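Local atomic coordinates of NTF2 fold protein loop-helix-loop design NT-9 (PDB entry 6W90), a protein that is a computationally designed member of a de novo NTF2-like fold family, with no known natural function, whose interior holds a bound two-tailed phospholipid in the crystal. Residues M4-I9 with K75-G80; Y47-R52 with K122-L127; R67-E72 with L89-K94. All coordinates share one frame; numbering follows the deposited sequence. Where two conformers were deposited one is given.

Contact 1: M4-I9 with K75-G80; sequences MSREEI and KVQVDG
Ile9 crosses Val76 and Val78 obliquely, the apolar part of the contact. Ile9 CG2 lies 3.5 Å from Val76 CG1, the methyl that stands anti to the backbone N (chi1 177°), while the other Ile9 branch, through CG1, reaches Val78 CG1 at 3.9 Å. The second Val78 methyl, CG2, packs against Met4 O and the backbone N of Arg6.

Arg6 packs its CD 3.1 Å from Val76 O, and its chain then bends at chi3 (-58°). No direct hydrogen bond joins the segments, but two waters do. One, in the guanidinium plane, accepts from Arg6 NH1 and from Val78 N, and donates weakly to Gln77 OE1. The other donates to both Met4 O and Gly80 O.

Within 4-9, Ser5 and Glu8 form a capping box: Glu8 N donates to Ser5 OG at 3.1 Å, and Ser5 N to Glu8 OE1 at 3.0 Å, which closes the first turn of the helix, Ser5 being its N-cap.

Ile9 also touches Val83 and Val85 of strand 82-91 and belongs to the lipid pocket. The contact is helix-on-sheet packing of the NTF2-like fold, made by the first helix on edge strand 70-79, one of the two outermost.

Contact 2: Y47-R52 with K122-L127; sequences YTFDSR and KVVQNL
Tyr47 lies with one ring face against the backbone of helix 122-127 at Gln125. Gln125 CA stands 4.1 Å from the ring centroid in an off-centre CH-pi contact, and Gln125 N sits above the same ring, offset toward the rim. The phenol end crosses the Gln125 side chain at a slant, ring and amide planes 60° apart, with Tyr47 OH 3.4 Å from Gln125 CB. At the other end of the ring, Tyr47 CD1 meets Val124 CG1 at 3.6 Å. That methyl is anti to its backbone N (chi1 -178°), and it also meets Phe49 CE1, at 4.1 Å, so one methyl touches both aromatic side chains.

Phe49 turns its edge to the helix. Its CE2 is 3.8 Å from Leu127 CG, the two side chains crossing at about a right angle, and Leu127 C lies in the plane of the ring.

The strand and helix axes approach to 9.2 Å at 41°. This is the packing of the C-terminal helix 121-129 against an edge strand of the curved sheet in this designed NTF2-like fold.

Around this first shell, Phe49 presents its ring to Phe57 and meets Trp128 edge-to-face, while Leu127 also rests on Phe57, Ala60 and Trp64 of helix 54-64. Thr48 O accepts from Trp128 NE1, a polar tie from the strand to helix 121-129.

Farther out, Asp50 shapes the chain after Phe49. Its OD1 accepts from Arg52 N, making an Asx turn, and from Arg52 NE as well; Arg52 NH2 reaches Asp50 OD2 at 2.7 Å in a nearly straight bond, completing a side-on, two-nitrogen salt bridge in the guanidinium plane.

Contact 3: R67-E72 with L89-K94; sequences RYDRVE and LESNGK. With 3PE (1,2-Distearoyl-sn-glycerophosphoethanolamine), chain B.
Leu89 places CB over one face of the Tyr68 ring, 3.9 Å from the centroid, a CH-pi contact in which the side chains run at a slant to each other. Tyr68 CG, anti to its carbonyl carbon (chi1 -51°), itself lies 3.9 Å from Leu89 CB. Arg67 CB, of a poorly ordered residue, lies over the opposite face. Leu89 lies side by side with Val71, pointing the same way, with CD2 3.7 Å from Val71 CG2.

On the other sheet face Arg70 and Glu90 also point the same way, their guanidinium and carboxylate planes 50° apart. Arg70 NE is 3.8 Å from Glu90 OE1, a long salt bridge, but donates almost straight (179°) to Glu72 OE2 at 2.7 Å, meeting that oxygen from above the carboxylate plane.

The backbone between the strands forms a classic beta bulge: Asp69 N and Arg70 N both donate to Glu90 O, and Glu90 N returns a bond to Arg70 O. A type I' turn follows from Ser91 to Lys94.

Glu72 OE2 and Glu90 OE1 are only 3.6 Å apart, so the shared Arg70 charge probably offsets their repulsion. Leu89 CD1, 3.4 Å from the lipid ester oxygen 3PE O32, and Tyr68 OH give the ester end a mixed rather than purely apolar surface.

Overall arrangement
All three contacts reach the same six-stranded sheet, contact 2 at its edge strand 47-49 and contacts 1 and 3 at the opposite edge strand 70-79. Contacts 1 and 3 use successive parts of that strand, yet their centres lie about 24 Å apart. Contacts 1 and 2 fall on opposite sides of the chain's centre, about 27 Å between centres, whereas the nearest atoms of contacts 2 and 3 approach to about 7 Å. The bound phospholipid relates them: the side chains of Ile9 in contact 1 and Val124 in contact 2 each lie about 4 Å from it, and Tyr68 and Leu89 of contact 3 line its pocket near the glycerol esters.

Contact 1: M4-I9 with K75-G80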
loop_
_atom_site.group_PDB
_atom_site.type_symbol
_atom_site.label_atom_id
_atom_site.label_comp_id
_atom_site.label_asym_id
_atom_site.label_seq_id
_atom_site.Cartn_x
_atom_site.Cartn_y
_atom_site.Cartn_z
ATOM N N MET A 4 -11.018 -13.086 -4.033
ATOM C CA MET A 4 -10.117 -13.825 -3.172
ATOM C C MET A 4 -10.620 -13.856 -1.736
ATOM O O MET A 4 -11.398 -13.008 -1.305
ATOM C CB MET A 4 -8.711 -13.223 -3.216
ATOM C CG MET A 4 -8.143 -13.128 -4.625
ATOM S SD MET A 4 -6.570 -12.246 -4.735
ATOM C CE MET A 4 -5.504 -13.379 -3.855
ATOM N N SER A 5 -10.197 -14.895 -1.025
ATOM C CA SER A 5 -10.524 -15.062 0.376
ATOM C C SER A 5 -9.597 -14.208 1.220
ATOM O O SER A 5 -8.572 -13.729 0.740
ATOM C CB SER A 5 -10.354 -16.520 0.793
ATOM O OG SER A 5 -8.975 -16.870 0.617
ATOM N N ARG A 6 -9.960 -14.026 2.491
ATOM C CA ARG A 6 -9.081 -13.316 3.419
ATOM C C ARG A 6 -7.692 -13.935 3.429
ATOM O O ARG A 6 -6.681 -13.225 3.451
ATOM C CB ARG A 6 -9.677 -13.369 4.829
ATOM C CG ARG A 6 -10.961 -12.560 4.985
ATOM C CD ARG A 6 -11.472 -12.517 6.437
ATOM N NE ARG A 6 -11.714 -13.844 6.979
ATOM C CZ ARG A 6 -12.876 -14.484 6.893
ATOM N NH1 ARG A 6 -13.898 -13.916 6.271
ATOM N NH2 ARG A 6 -13.020 -15.697 7.414
ATOM N N GLU A 7 -7.623 -15.256 3.424
ATOM C CA GLU A 7 -6.331 -15.931 3.520
ATOM C C GLU A 7 -5.492 -15.718 2.264
ATOM O O GLU A 7 -4.272 -15.502 2.352
ATOM C CB GLU A 7 -6.590 -17.409 3.806
ATOM C CG GLU A 7 -7.423 -17.703 5.121
ATOM C CD GLU A 7 -8.928 -17.249 5.174
ATOM O OE1 GLU A 7 -9.643 -17.233 4.148
ATOM O OE2 GLU A 7 -9.410 -16.933 6.293
ATOM N N GLU A 8 -6.125 -15.765 1.093
ATOM C CA GLU A 8 -5.422 -15.501 -0.157
ATOM C C GLU A 8 -4.915 -14.064 -0.200
ATOM O O GLU A 8 -3.778 -13.823 -0.607
ATOM C CB GLU A 8 -6.343 -15.812 -1.345
ATOM C CG GLU A 8 -6.672 -17.322 -1.483
ATOM C CD GLU A 8 -7.795 -17.642 -2.471
ATOM O OE1 GLU A 8 -8.657 -16.770 -2.733
ATOM O OE2 GLU A 8 -7.819 -18.785 -2.979
ATOM N N ILE A 9 -5.741 -13.100 0.216
ATOM C CA ILE A 9 -5.277 -11.706 0.275
ATOM C C ILE A 9 -4.087 -11.581 1.223
ATOM O O ILE A 9 -3.100 -10.894 0.927
ATOM C CB ILE A 9 -6.415 -10.759 0.703
ATOM C CG1 ILE A 9 -7.496 -10.649 -0.387
ATOM C CG2 ILE A 9 -5.849 -9.367 1.084
ATOM C CD1 ILE A 9 -6.993 -10.008 -1.711
ATOM N N LYS A 75 -5.505 -7.136 10.141
ATOM C CA LYS A 75 -6.874 -7.350 9.693
ATOM C C LYS A 75 -6.889 -7.489 8.179
ATOM O O LYS A 75 -6.281 -6.692 7.469
ATOM C CB LYS A 75 -7.764 -6.180 10.137
ATOM C CG LYS A 75 -9.199 -6.202 9.666
ATOM C CD LYS A 75 -10.005 -5.195 10.488
ATOM C CE LYS A 75 -10.730 -4.201 9.617
ATOM N NZ LYS A 75 -12.034 -4.763 9.120
ATOM N N VAL A 76 -7.604 -8.499 7.690
ATOM C CA VAL A 76 -8.025 -8.539 6.294
ATOM C C VAL A 76 -9.515 -8.846 6.285
ATOM O O VAL A 76 -9.953 -9.803 6.927
ATOM C CB VAL A 76 -7.254 -9.580 5.456
ATOM C CG1 VAL A 76 -7.806 -9.603 4.012
ATOM C CG2 VAL A 76 -5.745 -9.310 5.441
ATOM N N GLN A 77 -10.305 -8.041 5.565
ATOM C CA GLN A 77 -11.742 -8.257 5.391
ATOM C C GLN A 77 -12.097 -8.107 3.922
ATOM O O GLN A 77 -11.830 -7.049 3.336
ATOM C CB GLN A 77 -12.541 -7.237 6.213
ATOM C CG GLN A 77 -14.065 -7.297 6.033
ATOM C CD GLN A 77 -14.681 -8.375 6.874
ATOM O OE1 GLN A 77 -13.974 -9.245 7.390
ATOM N NE2 GLN A 77 -16.000 -8.337 7.023
ATOM N N VAL A 78 -12.693 -9.153 3.323
ATOM C CA VAL A 78 -13.069 -9.112 1.915
ATOM C C VAL A 78 -14.584 -9.082 1.803
ATOM O O VAL A 78 -15.309 -9.636 2.637
ATOM C CB VAL A 78 -12.567 -10.280 1.042
ATOM C CG1 VAL A 78 -11.082 -10.323 1.037
ATOM C CG2 VAL A 78 -13.141 -11.598 1.497
ATOM N N ASP A 79 -15.057 -8.459 0.729
ATOM C CA ASP A 79 -16.484 -8.361 0.450
ATOM C C ASP A 79 -16.596 -8.200 -1.063
ATOM O O ASP A 79 -16.426 -7.096 -1.599
ATOM C CB ASP A 79 -17.111 -7.212 1.220
ATOM C CG ASP A 79 -18.569 -7.434 1.470
ATOM O OD1 ASP A 79 -19.158 -8.191 0.667
ATOM O OD2 ASP A 79 -19.127 -6.862 2.444
ATOM N N GLY A 80 -16.819 -9.318 -1.747
ATOM C CA GLY A 80 -16.671 -9.320 -3.187
ATOM C C GLY A 80 -15.289 -8.820 -3.580
ATOM O O GLY A 80 -14.241 -9.326 -3.113
HETATM O O HOH W 1 -14.118 -11.881 -2.048
HETATM O O HOH W 2 -14.012 -11.046 5.146
#

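Contact 2: Y47-R52 with K122-L127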
loop_
_atom_site.group_PDB
_atom_site.type_symbol
_atom_site.label_atom_id
_atom_site.label_comp_id
_atom_site.label_asym_id
_atom_site.label_seq_id
_atom_site.Cartn_x
_atom_site.Cartn_y
_atom_site.Cartn_z
ATOM N N TYR A 47 -5.442 13.754 -1.532
ATOM C CA TYR A 47 -4.419 13.746 -2.581
ATOM C C TYR A 47 -4.503 12.465 -3.377
ATOM O O TYR A 47 -4.464 11.384 -2.798
ATOM C CB TYR A 47 -3.002 13.831 -1.956
ATOM C CG TYR A 47 -2.812 15.103 -1.154
ATOM C CD1 TYR A 47 -3.218 15.172 0.173
ATOM C CD2 TYR A 47 -2.244 16.246 -1.721
ATOM C CE1 TYR A 47 -3.090 16.322 0.874
ATOM C CE2 TYR A 47 -2.106 17.419 -0.977
ATOM C CZ TYR A 47 -2.533 17.423 0.314
ATOM O OH TYR A 47 -2.497 18.545 1.116
ATOM N N THR A 48 -4.555 12.592 -4.692
ATOM C CA THR A 48 -4.645 11.447 -5.569
ATOM C C THR A 48 -3.328 11.175 -6.267
ATOM O O THR A 48 -2.752 12.079 -6.873
ATOM C CB THR A 48 -5.717 11.675 -6.622
ATOM O OG1 THR A 48 -6.968 11.826 -5.970
ATOM C CG2 THR A 48 -5.719 10.474 -7.545
ATOM N N PHE A 49 -2.879 9.934 -6.194
ATOM C CA PHE A 49 -1.685 9.442 -6.876
ATOM C C PHE A 49 -2.153 8.448 -7.925
ATOM O O PHE A 49 -3.147 7.736 -7.728
ATOM C CB PHE A 49 -0.718 8.784 -5.909
ATOM C CG PHE A 49 -0.206 9.718 -4.818
ATOM C CD1 PHE A 49 -1.003 10.015 -3.734
ATOM C CD2 PHE A 49 1.029 10.326 -4.924
ATOM C CE1 PHE A 49 -0.570 10.879 -2.765
ATOM C CE2 PHE A 49 1.480 11.167 -3.944
ATOM C CZ PHE A 49 0.693 11.419 -2.845
ATOM N N ASP A 50 -1.455 8.413 -9.051
ATOM C CA ASP A 50 -1.855 7.480 -10.103
ATOM C C ASP A 50 -0.584 7.068 -10.834
ATOM O O ASP A 50 0.517 7.229 -10.315
ATOM C CB ASP A 50 -2.953 8.103 -10.962
ATOM C CG ASP A 50 -2.555 9.410 -11.525
ATOM O OD1 ASP A 50 -1.415 9.522 -11.990
ATOM O OD2 ASP A 50 -3.357 10.349 -11.488
ATOM N N SER A 51 -0.741 6.509 -12.037
ATOM C CA SER A 51 0.420 5.925 -12.702
ATOM C C SER A 51 1.498 6.969 -12.933
ATOM O O SER A 51 2.687 6.639 -12.973
ATOM C CB SER A 51 0.012 5.284 -14.028
ATOM O OG SER A 51 -0.451 6.239 -14.957
ATOM N N ARG A 52 1.103 8.235 -13.050
ATOM C CA ARG A 52 2.077 9.292 -13.250
ATOM C C ARG A 52 3.025 9.430 -12.069
ATOM O O ARG A 52 4.148 9.913 -12.240
ATOM C CB ARG A 52 1.359 10.621 -13.492
ATOM C CG ARG A 52 0.570 10.637 -14.774
ATOM C CD ARG A 52 -0.356 11.830 -14.865
ATOM N NE ARG A 52 -1.491 11.758 -13.951
ATOM C CZ ARG A 52 -2.447 12.670 -13.910
ATOM N NH1 ARG A 52 -2.371 13.710 -14.731
ATOM N NH2 ARG A 52 -3.462 12.538 -13.050
ATOM N N LYS A 122 0.862 17.378 5.747
ATOM C CA LYS A 122 1.993 18.020 5.073
ATOM C C LYS A 122 2.922 16.985 4.459
ATOM O O LYS A 122 3.473 17.211 3.377
ATOM C CB LYS A 122 2.782 18.923 6.021
ATOM C CG LYS A 122 3.872 19.719 5.316
ATOM C CD LYS A 122 3.291 20.646 4.224
ATOM C CE LYS A 122 4.367 21.242 3.317
ATOM N NZ LYS A 122 5.129 22.325 3.997
ATOM N N VAL A 123 3.061 15.828 5.109
ATOM C CA VAL A 123 3.842 14.739 4.548
ATOM C C VAL A 123 3.256 14.297 3.218
ATOM O O VAL A 123 3.979 14.087 2.236
ATOM C CB VAL A 123 3.886 13.571 5.542
ATOM C CG1 VAL A 123 4.531 12.396 4.903
ATOM C CG2 VAL A 123 4.653 13.969 6.766
ATOM N N VAL A 124 1.939 14.120 3.178
ATOM C CA VAL A 124 1.316 13.653 1.952
ATOM C C VAL A 124 1.372 14.740 0.892
ATOM O O VAL A 124 1.589 14.437 -0.285
ATOM C CB VAL A 124 -0.128 13.210 2.222
ATOM C CG1 VAL A 124 -0.744 12.686 0.954
ATOM C CG2 VAL A 124 -0.164 12.079 3.261
ATOM N N GLN A 125 1.134 16.001 1.271
ATOM C CA GLN A 125 1.273 17.084 0.302
ATOM C C GLN A 125 2.678 17.125 -0.285
ATOM O O GLN A 125 2.834 17.272 -1.500
ATOM C CB GLN A 125 0.926 18.423 0.945
ATOM C CG GLN A 125 0.968 19.553 -0.058
ATOM C CD GLN A 125 0.226 20.751 0.383
ATOM O OE1 GLN A 125 -0.425 21.417 -0.423
ATOM N NE2 GLN A 125 0.354 21.087 1.651
ATOM N N ASN A 126 3.717 16.982 0.537
ATOM C CA ASN A 126 5.052 16.962 -0.047
ATOM C C ASN A 126 5.235 15.792 -1.014
ATOM O O ASN A 126 5.852 15.947 -2.078
ATOM C CB ASN A 126 6.104 16.880 1.051
ATOM C CG ASN A 126 6.268 18.184 1.820
ATOM O OD1 ASN A 126 5.922 19.271 1.343
ATOM N ND2 ASN A 126 6.807 18.071 3.027
ATOM N N LEU A 127 4.722 14.603 -0.656
ATOM C CA LEU A 127 4.824 13.461 -1.561
ATOM C C LEU A 127 4.120 13.730 -2.883
ATOM O O LEU A 127 4.616 13.346 -3.950
ATOM C CB LEU A 127 4.217 12.240 -0.880
ATOM C CG LEU A 127 4.440 10.881 -1.506
ATOM C CD1 LEU A 127 5.905 10.544 -1.403
ATOM C CD2 LEU A 127 3.566 9.918 -0.751
#

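Contact 3: R67-E72 with L89-K94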
loop_
_atom_site.group_PDB
_atom_site.type_symbol
_atom_site.label_atom_id
_atom_site.label_comp_id
_atom_site.label_asym_id
_atom_site.label_seq_id
_atom_site.Cartn_x
_atom_site.Cartn_y
_atom_site.Cartn_z
ATOM N N ARG A 67 12.361 2.285 8.326
ATOM C CA ARG A 67 12.033 2.937 9.580
ATOM C C ARG A 67 11.477 1.997 10.637
ATOM O O ARG A 67 11.426 2.392 11.794
ATOM C CB ARG A 67 10.982 4.028 9.397
ATOM C CG ARG A 67 11.423 5.136 8.486
ATOM C CD ARG A 67 10.327 6.186 8.340
ATOM N NE ARG A 67 10.798 7.363 7.612
ATOM C CZ ARG A 67 10.097 8.481 7.435
ATOM N NH1 ARG A 67 8.871 8.596 7.936
ATOM N NH2 ARG A 67 10.627 9.491 6.755
ATOM N N TYR A 68 11.009 0.799 10.282
ATOM C CA TYR A 68 10.250 -0.029 11.211
ATOM C C TYR A 68 10.952 -1.319 11.598
ATOM O O TYR A 68 11.578 -1.967 10.759
ATOM C CB TYR A 68 8.893 -0.402 10.610
ATOM C CG TYR A 68 8.209 0.801 10.126
ATOM C CD1 TYR A 68 7.678 1.718 11.010
ATOM C CD2 TYR A 68 8.152 1.081 8.770
ATOM C CE1 TYR A 68 7.069 2.868 10.539
ATOM C CE2 TYR A 68 7.551 2.194 8.299
ATOM C CZ TYR A 68 7.015 3.097 9.170
ATOM O OH TYR A 68 6.425 4.236 8.656
ATOM N N ASP A 69 10.782 -1.703 12.869
ATOM C CA ASP A 69 11.333 -2.936 13.402
ATOM C C ASP A 69 10.459 -4.145 13.120
ATOM O O ASP A 69 10.955 -5.279 13.090
ATOM C CB ASP A 69 11.431 -2.873 14.924
ATOM C CG ASP A 69 12.614 -2.151 15.396
ATOM O OD1 ASP A 69 13.711 -2.469 14.905
ATOM O OD2 ASP A 69 12.433 -1.280 16.265
ATOM N N ARG A 70 9.147 -3.932 13.057
ATOM C CA ARG A 70 8.164 -4.989 12.963
ATOM C C ARG A 70 7.034 -4.529 12.076
ATOM O O ARG A 70 6.580 -3.393 12.188
ATOM C CB ARG A 70 7.552 -5.300 14.314
ATOM C CG ARG A 70 7.551 -6.653 14.738
ATOM C CD ARG A 70 7.044 -6.644 16.162
ATOM N NE ARG A 70 6.265 -7.843 16.336
ATOM C CZ ARG A 70 6.723 -8.947 16.914
ATOM N NH1 ARG A 70 7.959 -8.999 17.402
ATOM N NH2 ARG A 70 5.930 -9.999 16.997
ATOM N N VAL A 71 6.553 -5.425 11.229
ATOM C CA VAL A 71 5.447 -5.153 10.324
ATOM C C VAL A 71 4.555 -6.386 10.389
ATOM O O VAL A 71 5.039 -7.504 10.193
ATOM C CB VAL A 71 5.935 -4.862 8.890
ATOM C CG1 VAL A 71 4.748 -4.705 8.009
ATOM C CG2 VAL A 71 6.821 -3.676 8.887
ATOM N N GLU A 72 3.269 -6.195 10.691
ATOM C CA GLU A 72 2.353 -7.319 10.811
ATOM C C GLU A 72 0.986 -6.942 10.255
ATOM O O GLU A 72 0.480 -5.859 10.549
ATOM C CB GLU A 72 2.144 -7.747 12.274
ATOM C CG GLU A 72 3.382 -7.955 13.109
ATOM C CD GLU A 72 3.033 -8.344 14.535
ATOM O OE1 GLU A 72 2.081 -9.138 14.714
ATOM O OE2 GLU A 72 3.697 -7.837 15.469
ATOM N N LEU A 89 2.761 -1.264 12.071
ATOM C CA LEU A 89 4.184 -1.001 11.906
ATOM C C LEU A 89 4.688 -0.504 13.241
ATOM O O LEU A 89 4.042 0.339 13.865
ATOM C CB LEU A 89 4.417 0.037 10.825
ATOM C CG LEU A 89 3.603 -0.079 9.540
ATOM C CD1 LEU A 89 3.588 1.263 8.786
ATOM C CD2 LEU A 89 4.252 -1.076 8.739
ATOM N N GLU A 90 5.786 -1.071 13.716
ATOM C CA GLU A 90 6.255 -0.735 15.036
ATOM C C GLU A 90 7.728 -0.392 15.017
ATOM O O GLU A 90 8.519 -1.003 14.300
ATOM C CB GLU A 90 6.113 -1.876 16.010
ATOM C CG GLU A 90 4.765 -2.469 16.179
ATOM C CD GLU A 90 4.787 -3.499 17.290
ATOM O OE1 GLU A 90 4.385 -4.656 17.033
ATOM O OE2 GLU A 90 5.253 -3.144 18.403
ATOM N N SER A 91 8.091 0.543 15.883
ATOM C CA SER A 91 9.489 0.856 16.136
ATOM C C SER A 91 9.602 1.353 17.568
ATOM O O SER A 91 8.996 2.366 17.905
ATOM C CB SER A 91 9.990 1.919 15.167
ATOM O OG SER A 91 11.316 2.292 15.478
ATOM N N ASN A 92 10.347 0.647 18.402
ATOM C CA ASN A 92 10.654 1.067 19.763
ATOM C C ASN A 92 9.464 1.665 20.516
ATOM O O ASN A 92 9.507 2.779 21.025
ATOM C CB ASN A 92 11.819 2.053 19.742
ATOM C CG ASN A 92 12.360 2.326 21.094
ATOM O OD1 ASN A 92 12.400 1.455 21.972
ATOM N ND2 ASN A 92 12.784 3.557 21.298
ATOM N N GLY A 93 8.397 0.874 20.599
ATOM C CA GLY A 93 7.243 1.262 21.381
ATOM C C GLY A 93 6.311 2.247 20.707
ATOM O O GLY A 93 5.340 2.683 21.342
ATOM N N LYS A 94 6.630 2.675 19.487
ATOM C CA LYS A 94 5.736 3.465 18.655
ATOM C C LYS A 94 5.032 2.535 17.671
ATOM O O LYS A 94 5.654 1.644 17.083
ATOM C CB LYS A 94 6.490 4.551 17.881
ATOM C CG LYS A 94 7.136 5.638 18.701
ATOM C CD LYS A 94 7.691 6.770 17.839
ATOM C CE LYS A 94 8.440 7.763 18.713
ATOM N NZ LYS A 94 8.737 9.038 17.998
HETATM P P 3PE B . -0.888 6.373 12.425
HETATM N N 3PE B . -4.839 7.482 10.899
HETATM O O11 3PE B . -0.215 5.943 10.983
HETATM O O12 3PE B . -0.948 5.177 13.338
HETATM O O13 3PE B . -2.465 6.816 12.149
HETATM O O14 3PE B . -0.192 7.572 13.068
HETATM C C11 3PE B . -3.413 5.818 11.867
HETATM C C12 3PE B . -4.812 6.422 11.886
HETATM C C1 3PE B . -0.028 6.959 10.036
HETATM C C2 3PE B . 0.783 6.452 8.833
HETATM C C3 3PE B . 0.239 5.058 8.509
HETATM O O31 3PE B . 0.648 4.632 7.243
HETATM O O32 3PE B . 2.730 4.510 8.067
HETATM C C31 3PE B . 2.026 4.419 7.124
HETATM C C32 3PE B . 2.608 4.075 5.759
HETATM C C33 3PE B . 4.010 3.476 5.831
HETATM C C34 3PE B . 4.101 2.470 4.685
HETATM C C35 3PE B . 5.540 2.102 4.346
HETATM C C36 3PE B . 5.765 0.624 4.681
HETATM C C37 3PE B . 5.174 -0.309 3.615
HETATM C C38 3PE B . 3.683 -0.602 3.826
HETATM C C39 3PE B . 3.298 -2.013 3.356
HETATM C C3A 3PE B . 3.371 -2.158 1.831
HETATM C C3B 3PE B . 2.659 -3.423 1.338
HETATM C C3C 3PE B . 1.297 -3.065 0.738
HETATM C C3D 3PE B . 0.698 -4.238 -0.039
HETATM C C3E 3PE B . -0.742 -3.893 -0.435
HETATM C C3F 3PE B . -1.526 -5.160 -0.799
HETATM C C3G 3PE B . -2.987 -4.819 -1.120
HETATM C C3H 3PE B . -3.961 -5.977 -0.857
HETATM C C3I 3PE B . -3.956 -7.038 -1.962
HETATM O O21 3PE B . 0.595 7.336 7.764
HETATM O O22 3PE B . 2.794 7.894 7.616
HETATM C C21 3PE B . 1.676 8.085 7.244
HETATM C C22 3PE B . 1.366 9.161 6.184
HETATM C C23 3PE B . 1.910 8.814 4.789
HETATM C C24 3PE B . 1.098 7.722 4.084
HETATM C C25 3PE B . 1.744 7.275 2.761
HETATM C C26 3PE B . 1.184 5.892 2.418
HETATM C C27 3PE B . 1.879 5.235 1.225
HETATM C C28 3PE B . 1.343 3.812 1.000
HETATM C C29 3PE B . 0.033 3.718 0.193
HETATM C C2A 3PE B . -0.260 2.270 -0.249
HETATM C C2B 3PE B . 0.112 1.984 -1.704
HETATM C C2C 3PE B . 0.226 0.477 -1.960
HETATM C C2D 3PE B . 1.267 0.241 -3.052
HETATM C C2E 3PE B . 1.309 -1.208 -3.518
HETATM C C2F 3PE B . 2.214 -2.043 -2.616
HETATM O O HOH W 3 11.337 -2.105 18.306
#